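Local coordinates for antibiotic resistance protein (Deinococcus radiodurans, PDB 2VLI) that probably transfers a phosphate group to the antibiotic tunicamycin, so conferring resistance to it, as a P-loop phosphotransferase, at residues I7-P13 with S105-L111; L25-P30 with L171-P176; M40-L44 with P55-W61; A113-L119 with V135-L139. One frame throughout, in Å; residues are numbered along the deposited sequence.

Contact 1. Residues I7-P13 with S105-L111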
loop_
_atom_site.group_PDB
_atom_site.type_symbol
_atom_site.label_atom_id
_atom_site.label_comp_id
_atom_site.label_asym_id
_atom_site.label_seq_id
_atom_site.Cartn_x
_atom_site.Cartn_y
_atom_site.Cartn_z
ATOM N N ILE A 7 9.857 -16.097 17.303
ATOM C CA ILE A 7 9.773 -14.637 17.098
ATOM C C ILE A 7 8.330 -14.251 16.753
ATOM O O ILE A 7 7.776 -14.752 15.762
ATOM C CB ILE A 7 10.770 -14.176 16.007
ATOM C CG1 ILE A 7 12.208 -14.520 16.456
ATOM C CG2 ILE A 7 10.665 -12.659 15.754
ATOM C CD1 ILE A 7 13.281 -14.226 15.416
ATOM N N ILE A 8 7.707 -13.408 17.578
ATOM C CA ILE A 8 6.305 -12.993 17.358
ATOM C C ILE A 8 6.320 -11.547 16.865
ATOM O O ILE A 8 6.662 -10.669 17.601
ATOM C CB ILE A 8 5.464 -13.136 18.619
ATOM C CG1 ILE A 8 5.598 -14.547 19.189
ATOM C CG2 ILE A 8 4.034 -12.844 18.366
ATOM C CD1 ILE A 8 5.117 -14.658 20.630
ATOM N N TRP A 9 5.958 -11.344 15.605
ATOM C CA TRP A 9 6.150 -10.097 14.898
ATOM C C TRP A 9 4.753 -9.550 14.657
ATOM O O TRP A 9 3.948 -10.181 13.989
ATOM C CB TRP A 9 6.852 -10.419 13.597
ATOM C CG TRP A 9 7.011 -9.292 12.628
ATOM C CD1 TRP A 9 6.042 -8.751 11.835
ATOM C CD2 TRP A 9 8.237 -8.639 12.258
ATOM N NE1 TRP A 9 6.571 -7.794 11.021
ATOM C CE2 TRP A 9 7.922 -7.710 11.241
ATOM C CE3 TRP A 9 9.568 -8.758 12.671
ATOM C CZ2 TRP A 9 8.878 -6.870 10.663
ATOM C CZ3 TRP A 9 10.534 -7.914 12.067
ATOM C CH2 TRP A 9 10.178 -6.984 11.093
ATOM N N ILE A 10 4.449 -8.420 15.261
ATOM C CA ILE A 10 3.104 -7.902 15.285
ATOM C C ILE A 10 3.022 -6.498 14.685
ATOM O O ILE A 10 3.510 -5.528 15.269
ATOM C CB ILE A 10 2.558 -7.860 16.741
ATOM C CG1 ILE A 10 2.592 -9.258 17.340
ATOM C CG2 ILE A 10 1.125 -7.253 16.765
ATOM C CD1 ILE A 10 2.459 -9.292 18.877
ATOM N N ASN A 11 2.398 -6.394 13.515
ATOM C CA ASN A 11 2.213 -5.146 12.836
ATOM C C ASN A 11 0.822 -4.626 13.153
ATOM O O ASN A 11 -0.125 -5.393 13.233
ATOM C CB ASN A 11 2.357 -5.335 11.343
ATOM C CG ASN A 11 2.314 -4.021 10.578
ATOM O OD1 ASN A 11 2.694 -2.962 11.095
ATOM N ND2 ASN A 11 1.800 -4.073 9.370
ATOM N N GLY A 12 0.692 -3.337 13.270
ATOM C CA GLY A 12 -0.561 -2.750 13.746
ATOM C C GLY A 12 -0.695 -1.365 13.191
ATOM O O GLY A 12 0.300 -0.798 12.729
ATOM N N PRO A 13 -1.922 -0.823 13.201
ATOM C CA PRO A 13 -2.163 0.506 12.672
ATOM C C PRO A 13 -1.931 1.610 13.708
ATOM O O PRO A 13 -2.068 2.758 13.363
ATOM C CB PRO A 13 -3.656 0.464 12.357
ATOM C CG PRO A 13 -4.210 -0.357 13.458
ATOM C CD PRO A 13 -3.169 -1.426 13.716
ATOM N N SER A 105 12.797 -17.235 10.908
ATOM C CA SER A 105 11.438 -17.613 10.614
ATOM C C SER A 105 10.614 -17.002 11.712
ATOM O O SER A 105 10.812 -17.316 12.888
ATOM C CB SER A 105 11.274 -19.137 10.563
ATOM O OG SER A 105 10.147 -19.470 9.738
ATOM N N VAL A 106 9.748 -16.082 11.338
ATOM C CA VAL A 106 8.947 -15.346 12.306
ATOM C C VAL A 106 7.470 -15.634 12.107
ATOM O O VAL A 106 7.016 -15.879 10.999
ATOM C CB VAL A 106 9.239 -13.790 12.333
ATOM C CG1 VAL A 106 10.735 -13.512 12.222
ATOM C CG2 VAL A 106 8.469 -13.021 11.295
ATOM N N HIS A 107 6.734 -15.563 13.205
ATOM C CA HIS A 107 5.285 -15.563 13.173
ATOM C C HIS A 107 4.803 -14.141 13.029
ATOM O O HIS A 107 4.793 -13.370 13.992
ATOM C CB HIS A 107 4.755 -16.134 14.471
ATOM C CG HIS A 107 5.157 -17.551 14.701
ATOM N ND1 HIS A 107 4.486 -18.616 14.131
ATOM C CD2 HIS A 107 6.161 -18.087 15.439
ATOM C CE1 HIS A 107 5.049 -19.744 14.518
ATOM N NE2 HIS A 107 6.058 -19.454 15.326
ATOM N N HIS A 108 4.404 -13.800 11.824
ATOM C CA HIS A 108 4.051 -12.473 11.508
ATOM C C HIS A 108 2.543 -12.269 11.332
ATOM O O HIS A 108 1.858 -13.024 10.620
ATOM C CB HIS A 108 4.833 -11.978 10.332
ATOM C CG HIS A 108 4.712 -12.803 9.110
ATOM N ND1 HIS A 108 3.735 -12.586 8.166
ATOM C CD2 HIS A 108 5.468 -13.826 8.650
ATOM C CE1 HIS A 108 3.897 -13.445 7.171
ATOM N NE2 HIS A 108 4.953 -14.201 7.438
ATOM N N PHE A 109 2.073 -11.231 11.989
ATOM C CA PHE A 109 0.674 -10.887 12.090
ATOM C C PHE A 109 0.485 -9.438 11.822
ATOM O O PHE A 109 1.355 -8.609 12.191
ATOM C CB PHE A 109 0.163 -11.149 13.527
ATOM C CG PHE A 109 0.293 -12.555 13.970
ATOM C CD1 PHE A 109 -0.579 -13.532 13.480
ATOM C CD2 PHE A 109 1.330 -12.948 14.834
ATOM C CE1 PHE A 109 -0.460 -14.835 13.876
ATOM C CE2 PHE A 109 1.458 -14.258 15.225
ATOM C CZ PHE A 109 0.575 -15.204 14.778
ATOM N N THR A 110 -0.680 -9.092 11.250
ATOM C CA THR A 110 -1.146 -7.704 11.110
ATOM C C THR A 110 -2.512 -7.586 11.793
ATOM O O THR A 110 -3.399 -8.389 11.544
ATOM C CB THR A 110 -1.206 -7.289 9.627
ATOM O OG1 THR A 110 0.129 -7.291 9.095
ATOM C CG2 THR A 110 -1.815 -5.883 9.405
ATOM N N LEU A 111 -2.621 -6.644 12.724
ATOM C CA LEU A 111 -3.876 -6.389 13.433
ATOM C C LEU A 111 -4.788 -5.592 12.590
ATOM O O LEU A 111 -4.454 -4.486 12.167
ATOM C CB LEU A 111 -3.623 -5.640 14.719
ATOM C CG LEU A 111 -2.594 -6.320 15.605
ATOM C CD1 LEU A 111 -2.476 -5.650 16.961
ATOM C CD2 LEU A 111 -2.899 -7.804 15.752
HETATM O O HOH W 1 9.721 -17.902 15.093
#
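Ile7-Asn11 and His107-Leu111 run as neighbouring parallel strands in the central sheet of a P-loop NTPase fold, their short axes 4.7 Å apart and inclined by 21°. Bonding alternates as parallel pairing requires. Trp9 N donates to His107 O at 2.8 Å, almost straight at 172°, and Trp9 O accepts from Phe109 N at 2.9 Å; Asn11 is held in the same way between Phe109 and Leu111, while Ile8 and Ile10 bond to strand 80-84. At the start of strand 7-11 a water bridges Ile7 N and Ser105 O.

Side chains then sort to two faces. Ile8, His107 and Phe109 meet helix 158-169, with Ile8 CG2 at the edge of the Phe109 ring. On the other face, Trp9 and His108 lie under helix 89-101. Trp9 swings CG to the side opposite its backbone N (chi1 173°), which carries the indole past Val106 CG2 and His108 CB. Past Asn11, Gly12 opens the P-loop. Asn11 and Thr110 point the same way yet use other partners: Ile86 N binds Asn11 OD1 and Phe147 O binds Thr110 OG1, while Asn11 ND2 stays 3.6 Å from Thr110 OG1.

Contact 2. Residues L25-P30 with L171-P176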
loop_
_atom_site.group_PDB
_atom_site.type_symbol
_atom_site.label_atom_id
_atom_site.label_comp_id
_atom_site.label_asym_id
_atom_site.label_seq_id
_atom_site.Cartn_x
_atom_site.Cartn_y
_atom_site.Cartn_z
ATOM N N LEU A 25 1.638 -9.790 25.911
ATOM C CA LEU A 25 2.236 -11.056 25.581
ATOM C C LEU A 25 3.492 -11.200 26.386
ATOM O O LEU A 25 3.807 -12.280 26.870
ATOM C CB LEU A 25 2.630 -11.140 24.105
ATOM C CG LEU A 25 1.577 -11.606 23.116
ATOM C CD1 LEU A 25 1.986 -11.186 21.708
ATOM C CD2 LEU A 25 1.335 -13.129 23.233
ATOM N N HIS A 26 4.232 -10.107 26.478
ATOM C CA HIS A 26 5.468 -10.086 27.242
ATOM C C HIS A 26 5.218 -10.498 28.697
ATOM O O HIS A 26 5.919 -11.364 29.218
ATOM C CB HIS A 26 6.116 -8.719 27.198
ATOM C CG HIS A 26 7.360 -8.638 28.028
ATOM N ND1 HIS A 26 8.360 -9.578 27.944
ATOM C CD2 HIS A 26 7.724 -7.780 29.014
ATOM C CE1 HIS A 26 9.317 -9.272 28.806
ATOM N NE2 HIS A 26 8.952 -8.185 29.469
ATOM N N GLU A 27 4.203 -9.889 29.310
ATOM C CA GLU A 27 3.863 -10.147 30.729
ATOM C C GLU A 27 3.451 -11.591 30.980
ATOM O O GLU A 27 3.533 -12.060 32.108
ATOM C CB GLU A 27 2.723 -9.274 31.201
ATOM C CG GLU A 27 2.918 -7.776 31.188
ATOM C CD GLU A 27 1.578 -7.027 31.481
ATOM O OE1 GLU A 27 0.473 -7.572 31.170
ATOM O OE2 GLU A 27 1.619 -5.897 32.050
ATOM N N ARG A 28 3.020 -12.299 29.932
ATOM C CA ARG A 28 2.518 -13.672 30.064
ATOM C C ARG A 28 3.346 -14.745 29.387
ATOM O O ARG A 28 2.944 -15.916 29.343
ATOM C CB ARG A 28 1.079 -13.724 29.581
ATOM C CG ARG A 28 0.203 -12.735 30.348
ATOM C CD ARG A 28 -1.255 -12.788 29.964
ATOM N NE ARG A 28 -1.788 -14.134 30.096
ATOM C CZ ARG A 28 -2.958 -14.538 29.604
ATOM N NH1 ARG A 28 -3.743 -13.684 28.968
ATOM N NH2 ARG A 28 -3.341 -15.798 29.756
ATOM N N LEU A 29 4.506 -14.357 28.861
ATOM C CA LEU A 29 5.489 -15.301 28.361
ATOM C C LEU A 29 6.788 -15.112 29.113
ATOM O O LEU A 29 7.627 -14.301 28.698
ATOM C CB LEU A 29 5.761 -15.068 26.867
ATOM C CG LEU A 29 4.685 -15.561 25.918
ATOM C CD1 LEU A 29 4.916 -14.936 24.541
ATOM C CD2 LEU A 29 4.686 -17.093 25.866
ATOM N N PRO A 30 6.990 -15.867 30.209
ATOM C CA PRO A 30 8.253 -15.697 30.937
ATOM C C PRO A 30 9.478 -16.004 30.072
ATOM O O PRO A 30 9.463 -16.953 29.249
ATOM C CB PRO A 30 8.112 -16.676 32.141
ATOM C CG PRO A 30 6.622 -16.878 32.288
ATOM C CD PRO A 30 6.127 -16.888 30.836
ATOM N N LEU A 171 1.761 -21.478 21.575
ATOM C CA LEU A 171 2.420 -21.087 22.816
ATOM C C LEU A 171 1.441 -21.065 23.970
ATOM O O LEU A 171 0.302 -20.622 23.828
ATOM C CB LEU A 171 3.052 -19.688 22.682
ATOM C CG LEU A 171 4.479 -19.523 22.128
ATOM C CD1 LEU A 171 4.956 -18.107 22.434
ATOM C CD2 LEU A 171 5.467 -20.567 22.706
ATOM N N THR A 172 1.919 -21.509 25.128
ATOM C CA THR A 172 1.139 -21.493 26.364
ATOM C C THR A 172 1.430 -20.218 27.121
ATOM O O THR A 172 2.583 -19.924 27.383
ATOM C CB THR A 172 1.484 -22.756 27.217
ATOM O OG1 THR A 172 0.719 -23.859 26.708
ATOM C CG2 THR A 172 1.182 -22.544 28.706
ATOM N N LEU A 173 0.392 -19.448 27.415
ATOM C CA LEU A 173 0.529 -18.238 28.195
ATOM C C LEU A 173 0.435 -18.530 29.697
ATOM O O LEU A 173 -0.361 -19.374 30.144
ATOM C CB LEU A 173 -0.538 -17.204 27.811
ATOM C CG LEU A 173 -0.524 -16.606 26.393
ATOM C CD1 LEU A 173 -1.474 -15.456 26.340
ATOM C CD2 LEU A 173 0.882 -16.170 25.978
ATOM N N ALA A 174 1.265 -17.840 30.468
ATOM C CA ALA A 174 1.053 -17.732 31.909
ATOM C C ALA A 174 -0.265 -16.993 32.127
ATOM O O ALA A 174 -0.735 -16.323 31.238
ATOM C CB ALA A 174 2.196 -16.994 32.571
ATOM N N PRO A 175 -0.894 -17.156 33.300
ATOM C CA PRO A 175 -2.168 -16.464 33.556
ATOM C C PRO A 175 -2.004 -14.944 33.685
ATOM O O PRO A 175 -0.886 -14.476 33.929
ATOM C CB PRO A 175 -2.653 -17.090 34.874
ATOM C CG PRO A 175 -1.421 -17.676 35.514
ATOM C CD PRO A 175 -0.476 -18.025 34.416
ATOM N N PRO A 176 -3.099 -14.170 33.492
ATOM C CA PRO A 176 -3.035 -12.692 33.573
ATOM C C PRO A 176 -2.553 -12.111 34.909
ATOM O O PRO A 176 -2.484 -10.880 35.053
ATOM C CB PRO A 176 -4.483 -12.257 33.312
ATOM C CG PRO A 176 -5.140 -13.427 32.636
ATOM C CD PRO A 176 -4.449 -14.647 33.121
#
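Arg28 grips the C-terminal tail at Ala174 with both backbone and side chain. The tail has no regular structure here, and it is held in part by a reciprocal pair of bonds: Ala174 N donates to Arg28 O at 2.8 Å, in the carbonyl plane, and Ala174 O receives Arg28 NE at 2.7 Å. The same oxygen takes a weak second bond from Arg28 NH2.

The arginine reaches it by a single bend. CG leaves beside the backbone N and the chain runs extended to CD, after which chi3 of 55° turns the guanidinium so that the Ala174 oxygen lies exactly in its plane. Both faces of that flat group are then covered. Leu173 CD1 sits over the centre of one, 3.7 Å above the plane, and the Pro176 ring lies against the other, with CD offset toward the rim. Arg28 NH1 turns to helix 158-169, where it forms a salt bridge with Glu163 and a hydrogen bond with Gln159.

Beneath this polar layer the leucines interlock. Leu29 CD2 meets Leu171 CD1 at 3.6 Å, the two side chains crossing at about a right angle, and Leu173 CD2 fits against both Leu29 CG and Leu25 CD2. Leu29 and Leu171 extend the apolar layer to Ile8 of strand 7-11.

The chemistry implies a largely buried arginine whose charge is probably balanced by Glu163, while in-plane bonding and two covered faces restrict its rotation and tie the tail to the helix that follows the P-loop.

Contact 3. Residues M40-L44 with P55-W61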
loop_
_atom_site.group_PDB
_atom_site.type_symbol
_atom_site.label_atom_id
_atom_site.label_comp_id
_atom_site.label_asym_id
_atom_site.label_seq_id
_atom_site.Cartn_x
_atom_site.Cartn_y
_atom_site.Cartn_z
HETATM N N MSE A 40 16.438 1.518 16.722
HETATM C CA MSE A 40 17.412 1.603 15.627
HETATM C C MSE A 40 17.137 2.844 14.804
HETATM O O MSE A 40 18.071 3.492 14.292
HETATM C CB MSE A 40 17.372 0.376 14.739
HETATM C CG MSE A 40 18.428 0.440 13.641
HETATM SE SE MSE A 40 20.320 0.495 14.397
HETATM C CE MSE A 40 20.326 -1.277 15.116
ATOM N N GLY A 41 15.857 3.191 14.648
ATOM C CA GLY A 41 15.530 4.416 13.985
ATOM C C GLY A 41 16.075 5.627 14.710
ATOM O O GLY A 41 16.566 6.536 14.093
ATOM N N GLN A 42 15.972 5.669 16.028
ATOM C CA GLN A 42 16.453 6.843 16.759
ATOM C C GLN A 42 17.980 7.040 16.679
ATOM O O GLN A 42 18.473 8.165 16.654
ATOM C CB GLN A 42 15.987 6.767 18.197
ATOM C CG GLN A 42 14.451 6.808 18.246
ATOM C CD GLN A 42 13.866 8.114 17.657
ATOM O OE1 GLN A 42 14.154 9.199 18.167
ATOM N NE2 GLN A 42 13.060 8.005 16.589
ATOM N N ALA A 43 18.696 5.928 16.635
ATOM C CA ALA A 43 20.151 5.902 16.490
ATOM C C ALA A 43 20.485 6.438 15.133
ATOM O O ALA A 43 21.292 7.366 14.988
ATOM C CB ALA A 43 20.664 4.469 16.634
ATOM N N LEU A 44 19.818 5.924 14.110
ATOM C CA LEU A 44 20.138 6.392 12.770
ATOM C C LEU A 44 19.816 7.879 12.490
ATOM O O LEU A 44 20.529 8.576 11.736
ATOM C CB LEU A 44 19.473 5.487 11.757
ATOM C CG LEU A 44 20.040 4.069 11.728
ATOM C CD1 LEU A 44 18.986 3.170 11.060
ATOM C CD2 LEU A 44 21.415 3.966 10.993
ATOM N N PRO A 55 12.179 8.295 10.882
ATOM C CA PRO A 55 13.380 7.471 11.080
ATOM C C PRO A 55 13.269 6.106 10.424
ATOM O O PRO A 55 14.245 5.635 9.878
ATOM C CB PRO A 55 13.457 7.335 12.602
ATOM C CG PRO A 55 12.868 8.553 13.103
ATOM C CD PRO A 55 11.697 8.827 12.169
ATOM N N GLN A 56 12.069 5.511 10.419
ATOM C CA GLN A 56 11.881 4.200 9.806
ATOM C C GLN A 56 11.866 4.235 8.301
ATOM O O GLN A 56 11.735 3.196 7.670
ATOM C CB GLN A 56 10.613 3.520 10.309
ATOM C CG GLN A 56 10.530 3.471 11.801
ATOM C CD GLN A 56 9.509 2.463 12.287
ATOM O OE1 GLN A 56 8.484 2.216 11.616
ATOM N NE2 GLN A 56 9.793 1.848 13.449
ATOM N N GLU A 57 12.069 5.410 7.725
ATOM C CA GLU A 57 12.335 5.549 6.286
ATOM C C GLU A 57 13.813 5.717 5.960
ATOM O O GLU A 57 14.174 5.862 4.792
ATOM C CB GLU A 57 11.581 6.758 5.728
ATOM C CG GLU A 57 10.110 6.805 6.127
ATOM C CD GLU A 57 9.183 6.035 5.211
ATOM O OE1 GLU A 57 9.678 5.420 4.227
ATOM O OE2 GLU A 57 7.943 6.041 5.490
ATOM N N HIS A 58 14.673 5.699 6.982
ATOM C CA HIS A 58 16.116 5.785 6.761
ATOM C C HIS A 58 16.516 4.553 5.968
ATOM O O HIS A 58 16.143 3.446 6.328
ATOM C CB HIS A 58 16.843 5.831 8.094
ATOM C CG HIS A 58 18.317 6.103 7.979
ATOM N ND1 HIS A 58 19.195 5.242 7.352
ATOM C CD2 HIS A 58 19.057 7.158 8.394
ATOM C CE1 HIS A 58 20.416 5.744 7.412
ATOM N NE2 HIS A 58 20.360 6.900 8.053
ATOM N N PRO A 59 17.255 4.719 4.877
ATOM C CA PRO A 59 17.697 3.587 4.088
ATOM C C PRO A 59 18.432 2.448 4.795
ATOM O O PRO A 59 18.434 1.344 4.317
ATOM C CB PRO A 59 18.627 4.244 3.072
ATOM C CG PRO A 59 18.083 5.608 2.905
ATOM C CD PRO A 59 17.667 6.000 4.264
HETATM N N MSE A 60 19.101 2.725 5.908
HETATM C CA MSE A 60 19.831 1.709 6.686
HETATM C C MSE A 60 18.961 1.056 7.784
HETATM O O MSE A 60 19.372 0.066 8.371
HETATM C CB MSE A 60 21.060 2.354 7.374
HETATM C CG MSE A 60 22.034 3.026 6.415
HETATM SE SE MSE A 60 22.585 1.743 5.046
HETATM C CE MSE A 60 23.635 0.786 6.205
ATOM N N TRP A 61 17.775 1.595 8.040
ATOM C CA TRP A 61 16.909 1.087 9.091
ATOM C C TRP A 61 16.530 -0.371 8.902
ATOM O O TRP A 61 16.759 -1.203 9.776
ATOM C CB TRP A 61 15.635 1.922 9.225
ATOM C CG TRP A 61 14.755 1.405 10.329
ATOM C CD1 TRP A 61 14.957 1.554 11.661
ATOM C CD2 TRP A 61 13.550 0.647 10.197
ATOM N NE1 TRP A 61 13.966 0.974 12.362
ATOM C CE2 TRP A 61 13.065 0.423 11.493
ATOM C CE3 TRP A 61 12.791 0.209 9.108
ATOM C CZ2 TRP A 61 11.900 -0.282 11.735
ATOM C CZ3 TRP A 61 11.624 -0.502 9.359
ATOM C CH2 TRP A 61 11.191 -0.732 10.654
#
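Gly41 and Leu44, one helical turn of 38-46, meet the loop 55-61 through close apolar and ring contacts, with no hydrogen bond between the two segments. With no side chain on Gly41 to intervene, Pro55 CB comes to 3.5 Å from Gly41 O, and Trp61 presents its indole edge to the same residue, CD1 lying 3.5 Å from Gly41 N. Selenomethionine Met40 adds its CB at CD1 of that ring before the chain bends away toward helix 61-75.

Leu44 fills the other half of the contact. Its CB stands over one face of the His58 imidazole, a CH-pi contact 4.0 Å from the ring centroid and 19° off the normal. Its CD1 branch reaches Trp61 CA at 3.5 Å, and its CD2 branch touches CB of Met60, also a selenomethionine.

A second shell fixes these rings. Trp61 NE1 is bonded to Pro37 O, and Gln56 CB covers the centre of one indole face. His58 extends CG opposite its backbone N (chi1 -172°), and its ND1 accepts from Met60 N at 2.9 Å, in the ring plane to within 2°. This capping bond forms at the turn leading into helix 61-75. At the far end of the imidazole, NE2 bonds Thr48 OG1, which is also bonded to Leu44 O.

Because ND1 serves as acceptor, the arrangement is consistent with a neutral histidine protonated on NE2; NE2 would then donate to Thr48 OG1, leaving that hydroxyl to donate to Leu44 O, a chain of bonds linking the end of one helix to the start of the next.

Contact 4. Residues A113-L119 with V135-L139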
loop_
_atom_site.group_PDB
_atom_site.type_symbol
_atom_site.label_atom_id
_atom_site.label_comp_id
_atom_site.label_asym_id
_atom_site.label_seq_id
_atom_site.Cartn_x
_atom_site.Cartn_y
_atom_site.Cartn_z
ATOM N N ALA A 113 -7.918 -3.622 13.030
ATOM C CA ALA A 113 -8.617 -3.012 14.120
ATOM C C ALA A 113 -9.750 -2.158 13.607
ATOM O O ALA A 113 -9.649 -1.594 12.530
ATOM C CB ALA A 113 -7.649 -2.179 14.956
ATOM N N PRO A 114 -10.843 -2.039 14.402
ATOM C CA PRO A 114 -11.976 -1.207 14.040
ATOM C C PRO A 114 -11.627 0.275 13.915
ATOM O O PRO A 114 -10.807 0.807 14.700
ATOM C CB PRO A 114 -12.957 -1.430 15.201
ATOM C CG PRO A 114 -12.611 -2.772 15.698
ATOM C CD PRO A 114 -11.104 -2.792 15.644
ATOM N N LEU A 115 -12.210 0.935 12.911
ATOM C CA LEU A 115 -11.909 2.353 12.663
ATOM C C LEU A 115 -12.069 3.238 13.956
ATOM O O LEU A 115 -11.237 4.082 14.248
ATOM C CB LEU A 115 -12.756 2.895 11.531
ATOM C CG LEU A 115 -12.667 4.357 11.173
ATOM C CD1 LEU A 115 -11.227 4.777 10.855
ATOM C CD2 LEU A 115 -13.704 4.676 10.046
ATOM N N ASN A 116 -13.143 3.036 14.698
ATOM C CA ASN A 116 -13.420 3.873 15.842
ATOM C C ASN A 116 -12.359 3.694 16.929
ATOM O O ASN A 116 -11.953 4.674 17.559
ATOM C CB ASN A 116 -14.832 3.566 16.359
ATOM C CG ASN A 116 -14.921 2.268 17.132
ATOM O OD1 ASN A 116 -14.951 2.297 18.377
ATOM N ND2 ASN A 116 -14.973 1.132 16.444
ATOM N N VAL A 117 -11.863 2.457 17.093
ATOM C CA VAL A 117 -10.813 2.146 18.057
ATOM C C VAL A 117 -9.516 2.864 17.685
ATOM O O VAL A 117 -8.833 3.442 18.563
ATOM C CB VAL A 117 -10.628 0.645 18.216
ATOM C CG1 VAL A 117 -9.273 0.260 18.925
ATOM C CG2 VAL A 117 -11.860 0.043 18.923
ATOM N N VAL A 118 -9.195 2.879 16.396
ATOM C CA VAL A 118 -7.993 3.568 15.945
ATOM C C VAL A 118 -8.153 5.092 16.101
ATOM O O VAL A 118 -7.246 5.768 16.574
ATOM C CB VAL A 118 -7.620 3.216 14.508
ATOM C CG1 VAL A 118 -6.379 3.982 14.107
ATOM C CG2 VAL A 118 -7.382 1.700 14.368
ATOM N N LEU A 119 -9.294 5.622 15.704
ATOM C CA LEU A 119 -9.515 7.040 15.758
ATOM C C LEU A 119 -9.478 7.502 17.195
ATOM O O LEU A 119 -8.928 8.546 17.488
ATOM C CB LEU A 119 -10.866 7.401 15.180
ATOM C CG LEU A 119 -10.973 7.406 13.679
ATOM C CD1 LEU A 119 -12.406 7.710 13.347
ATOM C CD2 LEU A 119 -9.969 8.403 13.086
ATOM N N VAL A 135 -7.134 7.657 7.814
ATOM C CA VAL A 135 -7.089 6.510 8.717
ATOM C C VAL A 135 -7.738 5.287 8.037
ATOM O O VAL A 135 -7.158 4.196 8.022
ATOM C CB VAL A 135 -7.794 6.846 10.073
ATOM C CG1 VAL A 135 -7.895 5.627 10.971
ATOM C CG2 VAL A 135 -7.062 8.082 10.786
ATOM N N GLU A 136 -8.947 5.486 7.485
ATOM C CA GLU A 136 -9.650 4.420 6.827
ATOM C C GLU A 136 -8.836 3.890 5.649
ATOM O O GLU A 136 -8.787 2.686 5.479
ATOM C CB GLU A 136 -11.063 4.826 6.403
ATOM C CG GLU A 136 -11.802 3.682 5.707
ATOM C CD GLU A 136 -12.238 2.509 6.615
ATOM O OE1 GLU A 136 -11.922 2.464 7.814
ATOM O OE2 GLU A 136 -12.936 1.585 6.088
ATOM N N ASP A 137 -8.145 4.747 4.897
ATOM C CA ASP A 137 -7.297 4.297 3.773
ATOM C C ASP A 137 -6.245 3.330 4.299
ATOM O O ASP A 137 -5.974 2.350 3.687
ATOM C CB ASP A 137 -6.506 5.430 3.118
ATOM C CG ASP A 137 -7.328 6.339 2.265
ATOM O OD1 ASP A 137 -8.420 5.929 1.788
ATOM O OD2 ASP A 137 -6.820 7.479 2.017
ATOM N N ARG A 138 -5.614 3.678 5.435
ATOM C CA ARG A 138 -4.602 2.855 6.033
ATOM C C ARG A 138 -5.129 1.497 6.466
ATOM O O ARG A 138 -4.474 0.471 6.272
ATOM C CB ARG A 138 -3.968 3.543 7.267
ATOM C CG ARG A 138 -2.880 2.735 7.880
ATOM C CD ARG A 138 -1.512 3.288 7.494
ATOM N NE ARG A 138 -1.445 3.602 6.055
ATOM C CZ ARG A 138 -1.220 4.811 5.532
ATOM N NH1 ARG A 138 -1.205 4.963 4.200
ATOM N NH2 ARG A 138 -1.000 5.876 6.320
ATOM N N LEU A 139 -6.285 1.497 7.113
ATOM C CA LEU A 139 -6.869 0.277 7.607
ATOM C C LEU A 139 -7.285 -0.629 6.422
ATOM O O LEU A 139 -7.150 -1.841 6.484
ATOM C CB LEU A 139 -8.093 0.589 8.435
ATOM C CG LEU A 139 -7.838 1.469 9.680
ATOM C CD1 LEU A 139 -9.097 1.469 10.520
ATOM C CD2 LEU A 139 -6.607 1.064 10.465
#
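Leu115 lays its CD1 methyl against Val135 CG1, at 3.4 Å a tighter fit than ordinary van der Waals contact. With CG opposite the backbone N (chi1 176°), the fork is directed to helix 132-142, and its other branch, CD2, rests 3.6 Å from the carboxylate oxygen Glu136 OE1. Val135 is the residue most of the others meet: besides Leu115, its CG1 slides past Val118 CG1, and CG2 packs on Leu119 CD2 at 3.7 Å. Leu139, one turn on, sends CD2 tip to tip toward Val118 CG2 and sets CD1 close to Leu115 CA, 3.6 Å away, and to the carbonyl of Ala113.

Every direct contact is apolar or a carbon-oxygen approach; no hydrogen bond joins the segments. The axes of the two short helical segments are 10.5 Å apart at closest approach, with 122° between their directions. Leu139 also touches Pro13, while Asp137, on helix 132-142, makes a salt bridge to Arg93 of the second subunit.

The helix after strand 107-112 thus folds back onto a second helix through a connection part of which is not modelled, probably because it is mobile. This pair of helices beside the P-loop is consistent with the mobile lid region of P-loop kinases.

From the N terminus, 7-13 waits until 105-111 before contact 1 closes, setting two central strands side by side. Helix 20-28 comes next, and its end, 25-30, finds its partner only in the tail 171-176, so contacts 1 and 2 cross. The short loop of contact 3, 40-44 to 55-61, falls within both of these spans, joining successive helices at a distance from the tail. Contact 4 opens after contact 1 has closed, lies within the span of contact 2 alone, and joins helix 115-123 to helix 132-142. Strand 7-11 packs on the leucines of contact 2, and Pro13 beyond it on contact 4; contact 3 touches none of the others directly.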